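Long-range contact in cysteine desulfurase (Elizabethkingia anophelis NUHP1, PDB 5VPR), which probably removes sulfur from L-cysteine to give L-alanine, using a pyridoxal phosphate cofactor, and passes the sulfur to a carrier: residues R197-G208 / M222-S230. Residues are numbered along the deposited sequence; the frame is centred on the assembly and turned at random.
Sequences RAKSNAFIFIDG and MDCDFFAFS
Phe226, Ile206 and Asp225 lose the most surface where residues 197-208 meet 222-230. Phe226 packs its CB against Phe205 CD1 at 3.6 Å; the two ring planes are inclined at 36°. The Phe226 ring reaches back along the neighbouring strand, CE1 lying 4.1 Å from Phe203 CB. On the other face of the sheet, Ile206 places CG1 beside the backbone N (chi1 -56°), bringing it to 3.6 Å from Cys224 CB, while CG2 touches the Phe227 ring. Strands 203-207 and 226-230 run parallel, their axes 17° apart, as neighbours in the seven-stranded mixed sheet of the PLP-dependent transferase fold; helix 219-222 comes between them in sequence, making a beta-alpha-beta unit. Their pairing includes Ile206 N to Phe226 O and Ala228 N to Ile206 O, both 3.0 Å. Ser230, ending strand 226-230, hydrogen-bonds phosphate oxygen OP1 of the pyridoxal phosphate-modified lysine at position 233. Just before this strand, Asp225 OD2 takes Ile204 N on its anti lone pair at 2.8 Å and Arg197 NH1 on its syn side. Arg197 grips this carboxylate end-on, NH2 reaching OD1, while NE meets Asp223 OD2 at 3.0 Å from above the carboxylate plane. NH2 also donates to Asp223 O (2.8 Å), serving both aspartates. Ile204 CD1 lies 3.6 Å above the guanidinium centre. Lys246, close to the guanidinium, forms a salt bridge with Asp223 OD1; the carboxylates probably offset the like charges.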
ATOM      1  N   ARG A 197      -1.174   7.940  21.927  1.00 42.19           N
ATOM      2  CA  ARG A 197      -0.143   7.868  22.957  1.00 43.34           C
ATOM      3  C   ARG A 197      -0.534   8.663  24.197  1.00 52.88           C
ATOM      4  O   ARG A 197      -0.229   8.252  25.320  1.00 48.73           O
ATOM      5  CB  ARG A 197       1.193   8.389  22.433  1.00 48.12           C
ATOM      6  CG  ARG A 197       1.788   7.602  21.300  1.00 48.61           C
ATOM      7  CD  ARG A 197       1.989   6.159  21.661  1.00 53.36           C
ATOM      8  NE  ARG A 197       2.867   5.514  20.694  1.00 55.61           N
ATOM      9  CZ  ARG A 197       2.928   4.199  20.506  1.00 55.33           C
ATOM     10  NH1 ARG A 197       2.150   3.389  21.210  1.00 55.02           N
ATOM     11  NH2 ARG A 197       3.758   3.697  19.603  1.00 49.67           N
ATOM     12  N   ALA A 198      -1.200   9.811  24.011  1.00 45.76           N
ATOM     13  CA  ALA A 198      -1.487  10.689  25.138  1.00 54.51           C
ATOM     14  C   ALA A 198      -2.611  10.148  26.013  1.00 48.32           C
ATOM     15  O   ALA A 198      -2.625  10.401  27.216  1.00 53.30           O
ATOM     16  CB  ALA A 198      -1.842  12.090  24.630  1.00 57.01           C
ATOM     17  N   LYS A 199      -3.546   9.393  25.445  1.00 48.39           N
ATOM     18  CA  LYS A 199      -4.773   9.052  26.157  1.00 51.29           C
ATOM     19  C   LYS A 199      -4.992   7.549  26.286  1.00 53.59           C
ATOM     20  O   LYS A 199      -6.087   7.125  26.669  1.00 51.70           O
ATOM     21  CB  LYS A 199      -5.981   9.701  25.461  1.00 49.76           C
ATOM     22  N   SER A 200      -3.982   6.729  26.004  1.00 54.23           N
ATOM     23  CA  SER A 200      -4.153   5.289  26.088  1.00 53.18           C
ATOM     24  C   SER A 200      -2.786   4.631  26.105  1.00 55.07           C
ATOM     25  O   SER A 200      -1.774   5.251  25.771  1.00 48.01           O
ATOM     26  CB  SER A 200      -4.964   4.753  24.908  1.00 45.08           C
ATOM     27  OG  SER A 200      -4.097   4.541  23.819  1.00 43.40           O
ATOM     28  N   ASN A 201      -2.782   3.347  26.475  1.00 50.46           N
ATOM     29  CA  ASN A 201      -1.622   2.471  26.342  1.00 49.17           C
ATOM     30  C   ASN A 201      -1.809   1.471  25.203  1.00 47.84           C
ATOM     31  O   ASN A 201      -1.236   0.383  25.229  1.00 47.23           O
ATOM     32  CB  ASN A 201      -1.341   1.729  27.653  1.00 48.32           C
ATOM     33  CG  ASN A 201      -0.658   2.611  28.701  1.00 54.95           C
ATOM     34  OD1 ASN A 201       0.102   3.521  28.366  1.00 51.60           O
ATOM     35  ND2 ASN A 201      -0.928   2.340  29.977  1.00 54.87           N
ATOM     36  N   ALA A 202      -2.617   1.824  24.209  1.00 45.46           N
ATOM     37  CA  ALA A 202      -2.899   0.930  23.089  1.00 43.97           C
ATOM     38  C   ALA A 202      -1.677   0.753  22.195  1.00 45.33           C
ATOM     39  O   ALA A 202      -0.859   1.660  22.040  1.00 40.36           O
ATOM     40  CB  ALA A 202      -4.062   1.483  22.246  1.00 41.40           C
ATOM     41  N   PHE A 203      -1.563  -0.431  21.591  1.00 45.31           N
ATOM     42  CA  PHE A 203      -0.664  -0.606  20.458  1.00 44.64           C
ATOM     43  C   PHE A 203      -1.232   0.089  19.227  1.00 43.06           C
ATOM     44  O   PHE A 203      -2.449   0.156  19.032  1.00 42.34           O
ATOM     45  CB  PHE A 203      -0.454  -2.097  20.139  1.00 52.74           C
ATOM     46  CG  PHE A 203       0.307  -2.870  21.199  1.00 54.00           C
ATOM     47  CD1 PHE A 203       0.320  -4.259  21.178  1.00 56.11           C
ATOM     48  CD2 PHE A 203       1.010  -2.219  22.202  1.00 60.48           C
ATOM     49  CE1 PHE A 203       1.016  -4.987  22.148  1.00 58.91           C
ATOM     50  CE2 PHE A 203       1.706  -2.939  23.173  1.00 61.32           C
ATOM     51  CZ  PHE A 203       1.707  -4.324  23.143  1.00 57.36           C
ATOM     52  N   ILE A 204      -0.342   0.575  18.365  1.00 38.90           N
ATOM     53  CA  ILE A 204      -0.741   1.303  17.166  1.00 35.10           C
ATOM     54  C   ILE A 204      -0.307   0.516  15.931  1.00 37.95           C
ATOM     55  O   ILE A 204       0.893   0.371  15.665  1.00 38.46           O
ATOM     56  CB  ILE A 204      -0.157   2.713  17.135  1.00 35.50           C
ATOM     57  CG1 ILE A 204      -0.633   3.500  18.360  1.00 40.67           C
ATOM     58  CG2 ILE A 204      -0.551   3.407  15.830  1.00 35.23           C
ATOM     59  CD1 ILE A 204      -0.027   4.855  18.456  1.00 42.50           C
ATOM     60  N   PHE A 205      -1.277   0.052  15.151  1.00 34.07           N
ATOM     61  CA  PHE A 205      -1.012  -0.671  13.906  1.00 35.07           C
ATOM     62  C   PHE A 205      -1.319   0.253  12.735  1.00 36.69           C
ATOM     63  O   PHE A 205      -2.461   0.699  12.578  1.00 36.96           O
ATOM     64  CB  PHE A 205      -1.866  -1.942  13.833  1.00 37.38           C
ATOM     65  CG  PHE A 205      -1.585  -2.832  12.635  1.00 37.48           C
ATOM     66  CD1 PHE A 205      -0.921  -4.039  12.797  1.00 42.00           C
ATOM     67  CD2 PHE A 205      -2.023  -2.490  11.370  1.00 38.65           C
ATOM     68  CE1 PHE A 205      -0.681  -4.883  11.713  1.00 36.46           C
ATOM     69  CE2 PHE A 205      -1.784  -3.338  10.276  1.00 35.96           C
ATOM     70  CZ  PHE A 205      -1.103  -4.532  10.458  1.00 35.34           C
ATOM     71  N   ILE A 206      -0.319   0.511  11.898  1.00 30.94           N
ATOM     72  CA  ILE A 206      -0.494   1.316  10.692  1.00 30.51           C
ATOM     73  C   ILE A 206      -0.418   0.397   9.469  1.00 33.04           C
ATOM     74  O   ILE A 206       0.599  -0.265   9.239  1.00 36.95           O
ATOM     75  CB  ILE A 206       0.556   2.429  10.593  1.00 30.63           C
ATOM     76  CG1 ILE A 206       0.516   3.313  11.847  1.00 35.22           C
ATOM     77  CG2 ILE A 206       0.273   3.284   9.350  1.00 33.12           C
ATOM     78  CD1 ILE A 206      -0.774   4.107  11.969  1.00 32.64           C
ATOM     79  N   ASP A 207      -1.492   0.365   8.696  1.00 30.52           N
ATOM     80  CA  ASP A 207      -1.517  -0.252   7.366  1.00 31.64           C
ATOM     81  C   ASP A 207      -0.985   0.762   6.354  1.00 35.79           C
ATOM     82  O   ASP A 207      -1.672   1.733   6.010  1.00 30.50           O
ATOM     83  CB  ASP A 207      -2.946  -0.688   7.070  1.00 33.88           C
ATOM     84  CG  ASP A 207      -3.168  -1.164   5.628  1.00 49.02           C
ATOM     85  OD1 ASP A 207      -2.281  -1.045   4.741  1.00 39.13           O
ATOM     86  OD2 ASP A 207      -4.296  -1.652   5.403  1.00 45.02           O
ATOM     87  N   GLY A 208       0.248   0.554   5.894  1.00 34.82           N
ATOM     88  CA  GLY A 208       0.858   1.449   4.926  1.00 31.76           C
ATOM     89  C   GLY A 208       0.881   0.912   3.502  1.00 30.27           C
ATOM     90  O   GLY A 208       1.681   1.378   2.672  1.00 33.30           O
ATOM     91  N   MET A 222       7.660   8.164  12.967  1.00 45.50           N
ATOM     92  CA  MET A 222       6.222   7.905  13.000  1.00 41.83           C
ATOM     93  C   MET A 222       5.780   7.340  14.348  1.00 38.13           C
ATOM     94  O   MET A 222       4.634   7.542  14.761  1.00 42.75           O
ATOM     95  CB  MET A 222       5.834   6.933  11.874  1.00 43.72           C
ATOM     96  CG  MET A 222       4.339   6.584  11.833  1.00 40.39           C
ATOM     97  SD  MET A 222       3.909   5.342  10.579  1.00 41.96           S
ATOM     98  CE  MET A 222       4.496   6.171   9.108  1.00 41.36           C
ATOM     99  N   ASP A 223       6.655   6.609  15.024  1.00 37.54           N
ATOM    100  CA  ASP A 223       6.342   6.001  16.313  1.00 41.71           C
ATOM    101  C   ASP A 223       5.136   5.058  16.233  1.00 41.07           C
ATOM    102  O   ASP A 223       4.378   4.905  17.196  1.00 43.41           O
ATOM    103  CB  ASP A 223       6.128   7.083  17.388  1.00 44.13           C
ATOM    104  CG  ASP A 223       6.062   6.499  18.771  1.00 51.70           C
ATOM    105  OD1 ASP A 223       6.857   5.565  19.036  1.00 49.20           O
ATOM    106  OD2 ASP A 223       5.208   6.942  19.567  1.00 56.13           O
ATOM    107  N   CYS A 224       4.940   4.388  15.095  1.00 39.52           N
ATOM    108  CA  CYS A 224       3.987   3.289  15.068  1.00 34.15           C
ATOM    109  C   CYS A 224       4.559   2.091  15.824  1.00 40.04           C
ATOM    110  O   CYS A 224       5.779   1.943  15.966  1.00 44.47           O
ATOM    111  CB  CYS A 224       3.675   2.889  13.623  1.00 39.22           C
ATOM    112  SG  CYS A 224       5.201   2.519  12.715  1.00 40.95           S
ATOM    113  N   ASP A 225       3.674   1.238  16.337  1.00 36.42           N
ATOM    114  CA  ASP A 225       4.138  -0.032  16.893  1.00 40.12           C
ATOM    115  C   ASP A 225       4.276  -1.110  15.825  1.00 43.83           C
ATOM    116  O   ASP A 225       5.147  -1.983  15.940  1.00 45.31           O
ATOM    117  CB  ASP A 225       3.181  -0.521  17.974  1.00 37.55           C
ATOM    118  CG  ASP A 225       3.197   0.372  19.201  1.00 40.28           C
ATOM    119  OD1 ASP A 225       4.299   0.633  19.714  1.00 41.86           O
ATOM    120  OD2 ASP A 225       2.117   0.815  19.626  1.00 42.83           O
ATOM    121  N   PHE A 226       3.422  -1.062  14.802  1.00 36.44           N
ATOM    122  CA  PHE A 226       3.471  -1.955  13.651  1.00 37.57           C
ATOM    123  C   PHE A 226       3.274  -1.136  12.386  1.00 40.59           C
ATOM    124  O   PHE A 226       2.541  -0.146  12.385  1.00 36.77           O
ATOM    125  CB  PHE A 226       2.372  -3.021  13.669  1.00 34.56           C
ATOM    126  CG  PHE A 226       2.309  -3.815  14.912  1.00 36.90           C
ATOM    127  CD1 PHE A 226       1.424  -3.470  15.922  1.00 36.96           C
ATOM    128  CD2 PHE A 226       3.118  -4.925  15.080  1.00 41.66           C
ATOM    129  CE1 PHE A 226       1.352  -4.211  17.080  1.00 37.41           C
ATOM    130  CE2 PHE A 226       3.052  -5.670  16.243  1.00 43.85           C
ATOM    131  CZ  PHE A 226       2.172  -5.314  17.241  1.00 42.97           C
ATOM    132  N   PHE A 227       3.899  -1.581  11.295  1.00 33.10           N
ATOM    133  CA  PHE A 227       3.727  -0.950   9.992  1.00 31.64           C
ATOM    134  C   PHE A 227       3.747  -2.052   8.946  1.00 33.78           C
ATOM    135  O   PHE A 227       4.722  -2.796   8.873  1.00 38.33           O
ATOM    136  CB  PHE A 227       4.829   0.079   9.707  1.00 30.58           C
ATOM    137  CG  PHE A 227       4.605   0.869   8.433  1.00 33.91           C
ATOM    138  CD1 PHE A 227       3.815   2.011   8.438  1.00 33.92           C
ATOM    139  CD2 PHE A 227       5.177   0.460   7.232  1.00 35.28           C
ATOM    140  CE1 PHE A 227       3.597   2.741   7.270  1.00 38.49           C
ATOM    141  CE2 PHE A 227       4.954   1.178   6.052  1.00 35.84           C
ATOM    142  CZ  PHE A 227       4.166   2.327   6.074  1.00 35.47           C
ATOM    143  N   ALA A 228       2.682  -2.176   8.150  1.00 34.32           N
ATOM    144  CA  ALA A 228       2.562  -3.284   7.208  1.00 34.15           C
ATOM    145  C   ALA A 228       2.336  -2.780   5.785  1.00 40.63           C
ATOM    146  O   ALA A 228       1.615  -1.798   5.573  1.00 36.62           O
ATOM    147  CB  ALA A 228       1.420  -4.224   7.629  1.00 29.36           C
ATOM    148  N   PHE A 229       2.945  -3.454   4.802  1.00 32.82           N
ATOM    149  CA  PHE A 229       2.750  -3.052   3.414  1.00 29.18           C
ATOM    150  C   PHE A 229       3.021  -4.243   2.504  1.00 33.26           C
ATOM    151  O   PHE A 229       3.454  -5.313   2.950  1.00 28.93           O
ATOM    152  CB  PHE A 229       3.600  -1.815   3.021  1.00 29.62           C
ATOM    153  CG  PHE A 229       5.095  -1.972   3.218  1.00 32.30           C
ATOM    154  CD1 PHE A 229       5.655  -1.887   4.481  1.00 32.19           C
ATOM    155  CD2 PHE A 229       5.946  -2.118   2.125  1.00 29.77           C
ATOM    156  CE1 PHE A 229       7.026  -1.990   4.666  1.00 38.31           C
ATOM    157  CE2 PHE A 229       7.334  -2.241   2.306  1.00 31.24           C
ATOM    158  CZ  PHE A 229       7.867  -2.159   3.574  1.00 31.13           C
ATOM    159  N   SER A 230       2.714  -4.044   1.221  1.00 30.18           N
ATOM    160  CA  SER A 230       2.641  -5.113   0.222  1.00 37.03           C
ATOM    161  C   SER A 230       3.640  -4.840  -0.883  1.00 31.36           C
ATOM    162  O   SER A 230       3.682  -3.730  -1.413  1.00 33.22           O
ATOM    163  CB  SER A 230       1.245  -5.210  -0.410  1.00 36.44           C
ATOM    164  OG  SER A 230       0.278  -5.694   0.508  1.00 54.60           O
TER